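Local coordinates for uncharacterized protein (Thermus thermophilus HB8, PDB 6SCE) that is a DNA nuclease of type III CRISPR defence that is activated by binding cyclic oligoadenylate, at residues A254-V259 and A572-S577; V418-G423 and F547-L552; F436-P441 and Q519-G524; A443-G448 and A504-L509; G585-R590 and P601-M606. All coordinates share one frame; numbering follows the deposited sequence. Where two conformers were deposited one is given.

In the fold
Four of the five contacts nest like brackets. Followed from the N terminus, helix 240-257 opens interaction 1, the loop at 418-423 opens interaction 2, strand 434-438 opens interaction 3, and segment 443-448 opens interaction 4. They close in reverse order, at helix 499-513, strand 519-528, the hairpin at 547-552 and helix 561-579, and none crosses another. Interaction 5 follows in series, pairing two later strands. Interactions 2, 3 and 5 reach one seven-stranded mixed sheet, while Tyr506 of interaction 4 packs on Met522 of interaction 3. Interaction 1 ties helix 561-579, which packs on this sheet, to helix 240-257, and Ala572 touches Asn602 of interaction 5.

Interaction 1: A254-V259 and A572-S577; sequences AREYGV and AELVRS
A Schellman motif closing helix 240-257 is set against the flank of helix 561-579, with Gly258 leaving the helix at positive phi beside the point of closest backbone approach, between Tyr257 and Ser577. The polar link between the two helices runs through one water. It donates to Tyr257 O at 3.2 Å and to Glu573 OE1 at 3.1 Å, and lies 2.5 Å from Ser577 OG. Tyr257 O also accepts from Ser213 of helix 206-220.

The charged pair belongs to helix 561-579 itself. Glu573, bent at chi2, offers a single oxygen, OE1, which Arg576 grips side-on with two nitrogens: NH2 at 2.9 Å, nearly along the C-O axis, and NE on the syn lone pair. Both bonds lie in the guanidinium plane, which fixes the rotation of the carboxylate and leaves OE1 facing the water. An alanine in place of Glu573 would probably loosen both the Arg576 side chain and the bridging water, since the oxygen they share would be gone.

Packing is built from edges and ends. The Tyr257 ring presents its edge to Leu574 N; its CD1 meets Glu573 CB at 4.2 Å, ring and carboxylate almost perpendicular, and its hydroxyl is bonded to Arg206. Glu256, with CG anti to the backbone N, reaches across so that OE2 touches Leu574 CD1 at 3.9 Å, although OE2 is salt-bridged to Arg206 and hydrogen-bonded to Thr540. Glu256 O has no polar partner in the model; Ser577 CB lies 3.2 Å from this buried Glu256 O.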
# COMPACT_ATOMS: atom_id res chain seq x y z
N ALA A 254 11.00 6.02 -9.87
CA ALA A 254 9.60 5.86 -10.24
C ALA A 254 9.02 4.54 -9.73
O ALA A 254 7.89 4.51 -9.25
CB ALA A 254 9.42 5.95 -11.74
N ARG A 255 9.78 3.46 -9.87
CA ARG A 255 9.34 2.19 -9.34
C ARG A 255 9.18 2.27 -7.81
O ARG A 255 8.17 1.82 -7.28
CB ARG A 255 10.29 1.06 -9.71
CG ARG A 255 9.79 -0.31 -9.26
CD ARG A 255 10.72 -1.43 -9.68
NE ARG A 255 10.34 -2.02 -10.96
CZ ARG A 255 10.89 -3.13 -11.47
NH1 ARG A 255 11.85 -3.78 -10.81
NH2 ARG A 255 10.48 -3.59 -12.64
N GLU A 256 10.15 2.89 -7.14
CA GLU A 256 10.15 2.99 -5.69
C GLU A 256 8.95 3.76 -5.13
O GLU A 256 8.38 3.36 -4.12
CB GLU A 256 11.44 3.61 -5.21
CG GLU A 256 11.52 3.78 -3.70
CD GLU A 256 12.91 3.64 -3.18
OE1 GLU A 256 13.45 2.51 -3.31
OE2 GLU A 256 13.45 4.65 -2.66
N TYR A 257 8.55 4.84 -5.79
CA TYR A 257 7.43 5.64 -5.28
C TYR A 257 6.10 5.41 -5.97
O TYR A 257 5.13 6.14 -5.73
CB TYR A 257 7.81 7.10 -5.31
CG TYR A 257 9.09 7.40 -4.59
CD1 TYR A 257 9.25 7.10 -3.24
CD2 TYR A 257 10.15 8.00 -5.26
CE1 TYR A 257 10.44 7.37 -2.58
CE2 TYR A 257 11.32 8.30 -4.61
CZ TYR A 257 11.48 7.99 -3.28
OH TYR A 257 12.69 8.31 -2.69
N GLY A 258 6.03 4.39 -6.84
CA GLY A 258 4.78 4.06 -7.50
C GLY A 258 4.35 4.99 -8.65
O GLY A 258 3.17 5.13 -8.94
N VAL A 259 5.31 5.58 -9.34
CA VAL A 259 5.02 6.43 -10.49
C VAL A 259 5.05 5.62 -11.77
O VAL A 259 5.91 4.74 -11.95
CB VAL A 259 6.07 7.55 -10.55
CG1 VAL A 259 6.11 8.23 -11.91
CG2 VAL A 259 5.77 8.53 -9.43
N ALA A 572 8.42 9.98 4.45
CA ALA A 572 7.00 9.60 4.52
C ALA A 572 6.59 8.76 3.32
O ALA A 572 5.79 7.81 3.45
CB ALA A 572 6.12 10.84 4.64
N GLU A 573 7.15 9.08 2.15
CA GLU A 573 6.82 8.36 0.92
C GLU A 573 7.55 7.03 0.85
O GLU A 573 7.00 6.05 0.35
CB GLU A 573 7.14 9.20 -0.32
CG GLU A 573 6.44 10.55 -0.37
CD GLU A 573 4.93 10.46 -0.41
OE1 GLU A 573 4.39 9.41 -0.81
OE2 GLU A 573 4.27 11.44 -0.02
N LEU A 574 8.80 7.00 1.32
CA LEU A 574 9.55 5.75 1.39
C LEU A 574 8.83 4.78 2.31
O LEU A 574 8.68 3.60 2.00
CB LEU A 574 10.99 5.98 1.89
CG LEU A 574 11.78 4.72 2.23
CD1 LEU A 574 12.13 3.97 0.94
CD2 LEU A 574 13.02 5.04 3.07
N VAL A 575 8.42 5.28 3.47
CA VAL A 575 7.73 4.45 4.46
C VAL A 575 6.45 3.87 3.83
O VAL A 575 6.22 2.66 3.90
CB VAL A 575 7.43 5.26 5.74
CG1 VAL A 575 6.44 4.52 6.66
CG2 VAL A 575 8.75 5.54 6.49
N ARG A 576 5.66 4.74 3.20
CA ARG A 576 4.40 4.34 2.59
C ARG A 576 4.61 3.31 1.49
O ARG A 576 3.96 2.26 1.48
CB ARG A 576 3.63 5.55 2.02
CG ARG A 576 2.35 5.17 1.27
CD ARG A 576 1.53 6.39 0.84
NE ARG A 576 2.17 7.17 -0.22
CZ ARG A 576 1.98 7.01 -1.54
NH1 ARG A 576 1.15 6.09 -2.03
NH2 ARG A 576 2.65 7.78 -2.40
N SER A 577 5.50 3.61 0.57
CA SER A 577 5.64 2.81 -0.64
C SER A 577 6.37 1.50 -0.38
O SER A 577 5.89 0.44 -0.78
CB SER A 577 6.34 3.61 -1.72
OG SER A 577 5.53 4.72 -2.06
O HOH W 1 5.21 7.14 -2.68

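Interaction 2: V418-G423 and F547-L552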
# COMPACT_ATOMS: atom_id res chain seq x y z
N VAL A 418 -0.45 -14.39 15.32
CA VAL A 418 0.62 -14.69 14.38
C VAL A 418 1.92 -14.84 15.16
O VAL A 418 2.14 -14.08 16.10
CB VAL A 418 0.75 -13.54 13.38
CG1 VAL A 418 1.87 -13.79 12.37
CG2 VAL A 418 -0.57 -13.41 12.64
N PRO A 419 2.78 -15.78 14.77
CA PRO A 419 4.08 -15.86 15.47
C PRO A 419 5.04 -14.78 14.96
O PRO A 419 6.04 -15.07 14.32
CB PRO A 419 4.59 -17.26 15.16
CG PRO A 419 3.80 -17.74 13.98
CD PRO A 419 2.55 -16.91 13.87
N TRP A 420 4.75 -13.54 15.30
CA TRP A 420 5.49 -12.42 14.74
C TRP A 420 6.94 -12.45 15.18
O TRP A 420 7.80 -11.91 14.48
CB TRP A 420 4.91 -11.10 15.22
CG TRP A 420 3.56 -10.76 14.65
CD1 TRP A 420 2.41 -10.57 15.35
CD2 TRP A 420 3.25 -10.48 13.29
NE1 TRP A 420 1.39 -10.21 14.49
CE2 TRP A 420 1.90 -10.13 13.23
CE3 TRP A 420 4.00 -10.49 12.11
CZ2 TRP A 420 1.26 -9.82 12.02
CZ3 TRP A 420 3.36 -10.15 10.91
CH2 TRP A 420 2.01 -9.82 10.89
N GLU A 421 7.22 -13.08 16.32
CA GLU A 421 8.59 -13.20 16.83
C GLU A 421 9.51 -13.94 15.87
O GLU A 421 10.73 -13.82 15.96
CB GLU A 421 8.63 -13.82 18.25
CG GLU A 421 8.30 -15.31 18.32
CD GLU A 421 6.81 -15.62 18.20
OE1 GLU A 421 5.99 -14.68 18.11
OE2 GLU A 421 6.46 -16.81 18.18
N GLU A 422 8.94 -14.70 14.94
CA GLU A 422 9.71 -15.37 13.88
C GLU A 422 9.96 -14.51 12.66
O GLU A 422 10.61 -14.94 11.73
CB GLU A 422 8.98 -16.62 13.41
CG GLU A 422 8.66 -17.63 14.49
CD GLU A 422 7.85 -18.79 13.94
OE1 GLU A 422 7.66 -18.85 12.70
OE2 GLU A 422 7.38 -19.62 14.74
N GLY A 423 9.40 -13.32 12.65
CA GLY A 423 9.53 -12.40 11.53
C GLY A 423 10.88 -11.72 11.53
O GLY A 423 11.57 -11.63 12.57
N PHE A 547 10.90 -4.37 12.81
CA PHE A 547 9.61 -4.98 12.46
C PHE A 547 8.92 -5.38 13.76
O PHE A 547 9.53 -6.00 14.62
CB PHE A 547 9.83 -6.17 11.54
CG PHE A 547 8.57 -6.83 11.09
CD1 PHE A 547 7.66 -6.15 10.31
CD2 PHE A 547 8.27 -8.14 11.48
CE1 PHE A 547 6.47 -6.74 9.92
CE2 PHE A 547 7.09 -8.74 11.08
CZ PHE A 547 6.19 -8.04 10.30
N HIS A 548 7.67 -4.96 13.94
CA HIS A 548 6.94 -5.35 15.13
C HIS A 548 5.47 -5.56 14.79
O HIS A 548 4.79 -4.61 14.44
CB HIS A 548 7.09 -4.29 16.22
CG HIS A 548 6.52 -4.71 17.54
ND1 HIS A 548 6.85 -5.92 18.13
CD2 HIS A 548 5.66 -4.10 18.39
CE1 HIS A 548 6.19 -6.03 19.28
NE2 HIS A 548 5.47 -4.94 19.46
N ARG A 549 5.02 -6.80 14.88
CA ARG A 549 3.60 -7.14 14.78
C ARG A 549 2.84 -6.68 13.53
O ARG A 549 1.70 -6.29 13.62
CB ARG A 549 2.88 -6.62 16.03
CG ARG A 549 3.45 -7.28 17.29
CD ARG A 549 2.62 -6.99 18.52
NE ARG A 549 1.21 -7.40 18.39
CZ ARG A 549 0.73 -8.64 18.53
NH1 ARG A 549 1.53 -9.67 18.79
NH2 ARG A 549 -0.57 -8.84 18.41
N GLY A 550 3.46 -6.76 12.35
CA GLY A 550 2.76 -6.38 11.09
C GLY A 550 2.91 -4.93 10.64
O GLY A 550 2.15 -4.42 9.74
N ALA A 551 3.88 -4.25 11.26
CA ALA A 551 4.30 -2.93 10.80
C ALA A 551 5.82 -2.88 10.72
O ALA A 551 6.53 -3.23 11.67
CB ALA A 551 3.77 -1.84 11.70
N LEU A 552 6.31 -2.50 9.55
CA LEU A 552 7.73 -2.22 9.35
C LEU A 552 8.00 -0.75 9.69
O LEU A 552 7.17 0.13 9.40
CB LEU A 552 8.13 -2.47 7.90
CG LEU A 552 9.64 -2.55 7.64
CD1 LEU A 552 10.29 -3.66 8.40
CD2 LEU A 552 9.83 -2.77 6.15
O HOH W 2 1.28 -12.81 18.18
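Aromatic and CH-pi contacts dominate here, with Trp420 at their centre. Its indole lies flat against the backbone of the turn between two strands. Arg549 CA sits 3.5 Å from the centroid of the Trp420 five-membered ring, 5° off the normal, while Gly550 CA lies 3.9 Å from the centroid of the six-membered ring. Val418 CG1 closes the opposite face, so the indole is sandwiched. Phe547 meets it obliquely, the planes 70° apart, with CZ 3.6 Å from Trp420 CZ3. Gly423 leaves the room that the Phe547 ring occupies. Arg549, bent at chi3, brings one face of its guanidinium over Trp420 CD1.

Polar links run round the rim. A water donates to Val418 O and accepts from Arg549 NH1, 3.2 Å away. Asp406 serves both sides: its backbone O takes Trp420 NE1 and its carboxylate forms a salt bridge with Arg549 NH2.

Arg549 and Gly550, both at positive phi, form a type I' turn; its closing bond, Ala551 N to His548 O, is weak, and His548 N to Ala551 O at 3.1 Å completes the pair of a two-residue beta hairpin. Gly550 O accepts from an adenine N6 of the bound RNA, consistent with the cyclic oligoadenylate site.

Interaction 3: F436-P441 and Q519-G524; sequences FEEEYP and QARMGG
Glu439 N donates to Gly523 O at 2.9 Å in an almost straight bond (174°), meeting a lone pair in the carbonyl plane. Gly523 O is gripped a second time, by a water that donates to it and accepts from Tyr440 N, so one carbonyl holds two successive amides, one directly and the next through water. Another water donates to Glu438 OE1 at 2.8 Å and accepts from Met522 N. Glu438 OE1 also approaches the aliphatic part of Arg521, at 3.3 Å from CD, yet stays beyond salt-bridge range; the guanidinium instead pairs through NE with Glu426, while its NH1 reaches Gln519 OE1 and Ala520 O, each from above the carbonyl plane.

Strand 434-438 thereby joins strand 519-528 at the edge of a seven-stranded mixed sheet, consistent with a PD-(D/E)XK-type nuclease core. Glu438 and Gly524 form an antiparallel non-hydrogen-bonded pair, but the strand segments run at 100° and separate quickly. Gly524 CA lies 3.2 Å from Glu437 O, where a side chain would clash.

Farther out, Tyr440 turns its CD2 to CE of selenomethionine Met522, 3.9 Å away, and SE stands oblique to the ring in a Met-aromatic contact. Phe436, with CG anti to the backbone N, directs its ring edge at Met522 O, which lies in the ring plane 3.3 Å from Phe436 CZ; Val542 and Val545 also touch Phe436.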
# COMPACT_ATOMS: atom_id res chain seq x y z
N PHE A 436 18.03 -5.86 1.79
CA PHE A 436 18.50 -4.92 2.78
C PHE A 436 19.99 -5.21 3.01
O PHE A 436 20.31 -6.23 3.58
CB PHE A 436 17.72 -5.11 4.07
CG PHE A 436 18.18 -4.23 5.20
CD1 PHE A 436 18.60 -2.93 4.97
CD2 PHE A 436 18.18 -4.70 6.50
CE1 PHE A 436 19.02 -2.13 6.01
CE2 PHE A 436 18.60 -3.89 7.54
CZ PHE A 436 19.01 -2.61 7.29
N GLU A 437 20.87 -4.33 2.54
CA GLU A 437 22.32 -4.50 2.74
C GLU A 437 22.75 -3.70 3.97
O GLU A 437 22.83 -2.48 3.94
CB GLU A 437 23.11 -4.09 1.50
CG GLU A 437 22.98 -5.13 0.39
CD GLU A 437 23.75 -4.78 -0.88
OE1 GLU A 437 24.52 -3.79 -0.87
OE2 GLU A 437 23.60 -5.52 -1.88
N GLU A 438 22.96 -4.43 5.06
CA GLU A 438 23.29 -3.84 6.34
C GLU A 438 24.73 -3.31 6.33
O GLU A 438 25.64 -3.98 5.82
CB GLU A 438 23.14 -4.87 7.46
CG GLU A 438 21.71 -5.16 7.86
CD GLU A 438 21.62 -6.36 8.78
OE1 GLU A 438 21.32 -6.19 9.96
OE2 GLU A 438 21.89 -7.48 8.32
N GLU A 439 24.91 -2.12 6.89
CA GLU A 439 26.23 -1.53 7.08
C GLU A 439 26.94 -2.06 8.32
O GLU A 439 28.17 -2.01 8.40
CB GLU A 439 26.13 -0.01 7.17
CG GLU A 439 26.46 0.72 5.88
CD GLU A 439 26.57 2.21 6.10
OE1 GLU A 439 25.59 2.80 6.60
OE2 GLU A 439 27.64 2.79 5.78
N TYR A 440 26.17 -2.54 9.30
CA TYR A 440 26.71 -2.99 10.57
C TYR A 440 26.06 -4.32 11.00
O TYR A 440 25.53 -4.43 12.11
CB TYR A 440 26.48 -1.91 11.65
CG TYR A 440 26.92 -0.52 11.24
CD1 TYR A 440 28.27 -0.22 11.10
CD2 TYR A 440 26.00 0.50 10.99
CE1 TYR A 440 28.69 1.04 10.71
CE2 TYR A 440 26.41 1.77 10.60
CZ TYR A 440 27.77 2.03 10.47
OH TYR A 440 28.22 3.28 10.09
N PRO A 441 26.13 -5.36 10.14
CA PRO A 441 25.40 -6.61 10.38
C PRO A 441 25.70 -7.30 11.71
O PRO A 441 24.80 -7.92 12.30
CB PRO A 441 25.82 -7.51 9.21
CG PRO A 441 27.07 -6.91 8.67
CD PRO A 441 26.96 -5.43 8.92
N GLN A 519 11.94 -7.27 16.10
CA GLN A 519 13.31 -7.37 15.61
C GLN A 519 13.81 -5.98 15.17
O GLN A 519 13.13 -5.31 14.38
CB GLN A 519 13.37 -8.34 14.44
CG GLN A 519 13.32 -9.80 14.85
CD GLN A 519 14.71 -10.41 15.01
OE1 GLN A 519 15.59 -9.83 15.64
NE2 GLN A 519 14.91 -11.59 14.40
N ALA A 520 14.97 -5.57 15.68
CA ALA A 520 15.61 -4.29 15.30
C ALA A 520 16.94 -4.52 14.60
O ALA A 520 17.63 -5.50 14.86
CB ALA A 520 15.79 -3.39 16.52
N ARG A 521 17.26 -3.62 13.68
CA ARG A 521 18.47 -3.66 12.90
C ARG A 521 19.05 -2.27 12.77
O ARG A 521 18.32 -1.26 12.83
CB ARG A 521 18.21 -4.17 11.48
CG ARG A 521 17.53 -5.52 11.37
CD ARG A 521 18.49 -6.67 11.57
NE ARG A 521 17.82 -7.94 11.34
CZ ARG A 521 17.19 -8.65 12.28
NH1 ARG A 521 17.16 -8.25 13.55
NH2 ARG A 521 16.61 -9.80 11.94
N MSE A 522 20.36 -2.22 12.54
CA MSE A 522 21.01 -0.94 12.26
C MSE A 522 20.77 -0.62 10.80
O MSE A 522 19.94 -1.27 10.14
CB MSE A 522 22.48 -1.07 12.70
CG MSE A 522 22.51 -1.06 14.21
SE MSE A 522 24.37 -0.60 14.79
CE MSE A 522 24.17 1.30 14.38
N GLY A 523 21.47 0.39 10.30
CA GLY A 523 21.24 0.96 9.00
C GLY A 523 21.85 0.24 7.82
O GLY A 523 22.56 -0.76 7.96
N GLY A 524 21.55 0.77 6.65
CA GLY A 524 22.10 0.22 5.44
C GLY A 524 21.35 0.67 4.21
O GLY A 524 20.71 1.73 4.20
O HOH W 3 21.81 -4.67 12.24
O HOH W 4 23.38 -2.54 9.89

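Interaction 4: A443-G448 and A504-L509; sequences ARPDPG and AVYSHL
Asp446 is the N-cap of helix 447-458, and the extended segment leading to it lies across helix 499-513. The cap is modest: Asp446 CG is anti to the backbone N, which lets OD1 accept from Gly448 N in a weak bond of 3.0 Å and also from Leu449 N.

Tyr506 carries the contact. Its CG is anti to the backbone N (chi1 159°), beside the carbonyl carbon, and this setting lifts the ring off its helix toward segment 443-448. The ring arrives edge first, with Arg444 C in its plane, 3.9 Å from Tyr506 CE2. At the tip, the hydroxyl lies against the extended chain: Tyr506 OH is 3.4 Å from Arg444 CA and 3.7 Å from Pro445 CD, the proline crossing the tyrosine side chain at about a right angle. Replacing Tyr506 by an alanine would probably leave the extended 443-445 chain with less to rest on, and take away the ring on which Met522 also packs.

Ser507, one residue on, turns OG beside its own backbone N to reach Tyr503 O, and makes a loose approach to Pro445. Tyr503 in turn bonds Arg444 O through its hydroxyl. With CG anti to the carbonyl carbon, Arg444 bends at chi2, its guanidinium plane 71° from the Tyr506 ring. The folded chain brings NH2 to Pro441 O and, from above the carbonyl plane, 2.8 Å from Ala443 O.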
# COMPACT_ATOMS: atom_id res chain seq x y z
N ALA A 443 26.88 -5.79 14.58
CA ALA A 443 26.56 -4.98 15.75
C ALA A 443 25.42 -5.61 16.54
O ALA A 443 24.43 -6.04 15.98
CB ALA A 443 26.19 -3.56 15.33
N ARG A 444 25.59 -5.65 17.86
CA ARG A 444 24.60 -6.19 18.78
C ARG A 444 24.64 -5.30 20.00
O ARG A 444 25.53 -4.46 20.08
CB ARG A 444 24.93 -7.64 19.14
CG ARG A 444 24.81 -8.62 17.97
CD ARG A 444 23.37 -8.72 17.48
NE ARG A 444 23.18 -9.74 16.45
CZ ARG A 444 23.58 -9.63 15.18
NH1 ARG A 444 23.34 -10.63 14.33
NH2 ARG A 444 24.22 -8.55 14.74
N PRO A 445 23.68 -5.43 20.92
CA PRO A 445 23.76 -4.58 22.10
C PRO A 445 24.93 -5.02 22.99
O PRO A 445 25.23 -6.21 23.07
CB PRO A 445 22.41 -4.79 22.81
CG PRO A 445 21.55 -5.56 21.85
CD PRO A 445 22.50 -6.32 20.97
N ASP A 446 25.59 -4.04 23.63
CA ASP A 446 26.76 -4.26 24.50
C ASP A 446 26.85 -3.07 25.46
O ASP A 446 27.08 -1.95 25.01
CB ASP A 446 28.05 -4.36 23.67
CG ASP A 446 29.32 -4.49 24.52
OD1 ASP A 446 29.64 -3.56 25.30
OD2 ASP A 446 30.02 -5.51 24.38
N PRO A 447 26.68 -3.31 26.78
CA PRO A 447 26.57 -2.21 27.76
C PRO A 447 27.71 -1.19 27.74
O PRO A 447 27.46 0.02 27.86
CB PRO A 447 26.55 -2.95 29.11
CG PRO A 447 25.99 -4.28 28.79
CD PRO A 447 26.54 -4.63 27.44
N GLY A 448 28.94 -1.68 27.58
CA GLY A 448 30.12 -0.83 27.62
C GLY A 448 30.27 0.03 26.38
O GLY A 448 30.62 1.20 26.46
N ALA A 504 23.14 3.91 19.64
CA ALA A 504 22.29 4.15 20.81
C ALA A 504 20.82 3.90 20.50
O ALA A 504 20.10 3.33 21.31
CB ALA A 504 22.46 5.59 21.30
N VAL A 505 20.37 4.39 19.35
CA VAL A 505 18.97 4.22 19.01
C VAL A 505 18.68 2.73 18.83
O VAL A 505 17.74 2.23 19.43
CB VAL A 505 18.57 5.06 17.78
CG1 VAL A 505 17.19 4.66 17.26
CG2 VAL A 505 18.57 6.54 18.16
N TYR A 506 19.50 2.04 18.05
CA TYR A 506 19.38 0.60 17.87
C TYR A 506 19.39 -0.18 19.18
O TYR A 506 18.63 -1.15 19.35
CB TYR A 506 20.47 0.07 16.97
CG TYR A 506 20.73 -1.41 17.12
CD1 TYR A 506 19.93 -2.35 16.48
CD2 TYR A 506 21.78 -1.88 17.92
CE1 TYR A 506 20.17 -3.71 16.61
CE2 TYR A 506 22.03 -3.23 18.05
CZ TYR A 506 21.22 -4.14 17.41
OH TYR A 506 21.47 -5.48 17.56
N SER A 507 20.25 0.22 20.11
CA SER A 507 20.37 -0.52 21.37
C SER A 507 19.11 -0.40 22.19
O SER A 507 18.61 -1.39 22.69
CB SER A 507 21.59 -0.04 22.19
OG SER A 507 22.81 -0.36 21.52
N HIS A 508 18.59 0.81 22.33
CA HIS A 508 17.39 0.99 23.12
C HIS A 508 16.15 0.43 22.40
O HIS A 508 15.21 -0.01 23.06
CB HIS A 508 17.19 2.46 23.48
CG HIS A 508 18.23 2.97 24.43
ND1 HIS A 508 18.35 2.51 25.72
CD2 HIS A 508 19.22 3.89 24.26
CE1 HIS A 508 19.36 3.12 26.31
NE2 HIS A 508 19.90 3.97 25.46
N LEU A 509 16.14 0.45 21.06
CA LEU A 509 15.04 -0.20 20.33
C LEU A 509 15.02 -1.67 20.60
O LEU A 509 13.97 -2.28 20.87
CB LEU A 509 15.14 0.05 18.81
CG LEU A 509 14.68 1.45 18.39
CD1 LEU A 509 15.02 1.71 16.93
CD2 LEU A 509 13.19 1.69 18.66

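Interaction 5: G585-R590 and P601-M606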
# COMPACT_ATOMS: atom_id res chain seq x y z
N GLY A 585 7.74 5.68 10.20
CA GLY A 585 9.13 6.12 10.23
C GLY A 585 9.41 6.69 11.61
O GLY A 585 8.63 7.49 12.12
N LEU A 586 10.49 6.25 12.23
CA LEU A 586 10.90 6.78 13.53
C LEU A 586 11.99 7.81 13.28
O LEU A 586 13.03 7.49 12.71
CB LEU A 586 11.39 5.66 14.43
CG LEU A 586 11.74 6.09 15.86
CD1 LEU A 586 10.49 6.54 16.59
CD2 LEU A 586 12.43 4.93 16.58
N MSE A 587 11.74 9.05 13.69
CA MSE A 587 12.65 10.16 13.41
C MSE A 587 13.23 10.55 14.74
O MSE A 587 12.49 11.00 15.62
CB MSE A 587 11.87 11.32 12.80
CG MSE A 587 10.87 10.89 11.72
SE MSE A 587 11.87 10.42 10.10
CE MSE A 587 12.26 12.23 9.45
N VAL A 588 14.53 10.34 14.92
CA VAL A 588 15.19 10.58 16.22
C VAL A 588 16.30 11.63 16.09
O VAL A 588 17.24 11.48 15.27
CB VAL A 588 15.84 9.31 16.81
CG1 VAL A 588 16.41 9.58 18.22
CG2 VAL A 588 14.84 8.17 16.87
N ALA A 589 16.19 12.68 16.90
CA ALA A 589 17.22 13.72 16.97
C ALA A 589 17.99 13.63 18.28
O ALA A 589 17.42 13.36 19.33
CB ALA A 589 16.59 15.10 16.85
N ARG A 590 19.30 13.84 18.22
CA ARG A 590 20.09 14.02 19.44
C ARG A 590 19.51 15.18 20.25
O ARG A 590 19.20 15.03 21.43
CB ARG A 590 21.56 14.30 19.10
CG ARG A 590 22.48 14.25 20.30
CD ARG A 590 23.81 14.94 20.02
NE ARG A 590 24.39 15.45 21.27
CZ ARG A 590 24.15 16.65 21.80
NH1 ARG A 590 24.74 16.98 22.94
NH2 ARG A 590 23.34 17.52 21.20
N PRO A 601 1.41 11.91 9.25
CA PRO A 601 0.57 10.77 9.64
C PRO A 601 1.32 9.44 9.84
O PRO A 601 0.87 8.61 10.63
CB PRO A 601 -0.41 10.62 8.47
CG PRO A 601 -0.41 11.95 7.78
CD PRO A 601 0.97 12.50 7.97
N ASN A 602 2.43 9.23 9.15
CA ASN A 602 3.17 7.97 9.30
C ASN A 602 4.55 8.11 9.92
O ASN A 602 5.30 7.14 9.95
CB ASN A 602 3.23 7.18 7.97
CG ASN A 602 4.14 7.80 6.94
OD1 ASN A 602 4.62 8.92 7.09
ND2 ASN A 602 4.37 7.06 5.84
N LEU A 603 4.89 9.28 10.43
CA LEU A 603 6.19 9.45 11.12
C LEU A 603 5.98 9.76 12.60
O LEU A 603 4.96 10.32 12.97
CB LEU A 603 7.01 10.54 10.48
CG LEU A 603 7.19 10.44 8.96
CD1 LEU A 603 7.96 11.65 8.44
CD2 LEU A 603 7.91 9.15 8.60
N VAL A 604 6.94 9.34 13.43
CA VAL A 604 6.94 9.58 14.87
C VAL A 604 8.28 10.28 15.18
O VAL A 604 9.33 9.87 14.70
CB VAL A 604 6.83 8.26 15.67
CG1 VAL A 604 6.97 8.48 17.17
CG2 VAL A 604 5.50 7.57 15.37
N TYR A 605 8.21 11.37 15.95
CA TYR A 605 9.38 12.20 16.22
C TYR A 605 9.81 12.05 17.67
O TYR A 605 8.99 12.21 18.59
CB TYR A 605 9.05 13.66 15.94
CG TYR A 605 8.91 13.94 14.48
CD1 TYR A 605 7.69 13.79 13.83
CD2 TYR A 605 10.00 14.33 13.73
CE1 TYR A 605 7.56 14.05 12.48
CE2 TYR A 605 9.89 14.59 12.38
CZ TYR A 605 8.67 14.45 11.76
OH TYR A 605 8.58 14.72 10.41
N MSE A 606 11.09 11.74 17.88
CA MSE A 606 11.64 11.58 19.23
C MSE A 606 12.97 12.26 19.35
O MSE A 606 13.62 12.62 18.36
CB MSE A 606 11.83 10.10 19.54
CG MSE A 606 10.51 9.34 19.48
SE MSE A 606 10.80 7.52 20.09
CE MSE A 606 10.58 7.76 22.05
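Two parallel strands pair in strict register, Gly585 with Leu603 through to Val588 with Met606, and their side chains interlock on both surfaces of the sheet. The hollow at Gly585 is plain: Leu603 leans CD2 into it, 3.7 Å from Gly585 CA, where even a methyl group would collide. Next along that surface, selenomethionine Met587 folds at chi2 and chi3 and lies alongside Tyr605, pointing the same way. Its CG rests over the face of the Tyr605 ring, 4.2 Å from the centroid, while the same CG touches Leu603 CB at 4.1 Å. Met587 CG thus settles into the hollow where the leucine and the ring meet.

Leu586, Val588, Val604 and Met606 occupy the other surface. Leu586, with CG anti to the backbone N, extends CD1 toward the partner strand. There Leu586 CD1 meets SE of selenomethionine Met606 at 3.6 Å. Leu586 CD1 also lies 4.1 Å from Val604 CG1, so one methyl fills the notch between two neighbours.

Five backbone hydrogen bonds fix this register. The shortest, Met587 N to Val604 O at 2.7 Å, runs almost along the C=O axis, as do its two neighbours, Val604 N to Gly585 O and Met606 N to Met587 O.

Strand 584-592 continues the sheet through backbone bonds to strand 551-558, whose Glu556 and Lys558 have the spacing of an E-X-K signature. Helix 561-579 packs on the Met587 and Tyr605 surface; on the other, Val588 meets Val505 of helix 499-513, and helix 623-627 covers Val604 and Met606.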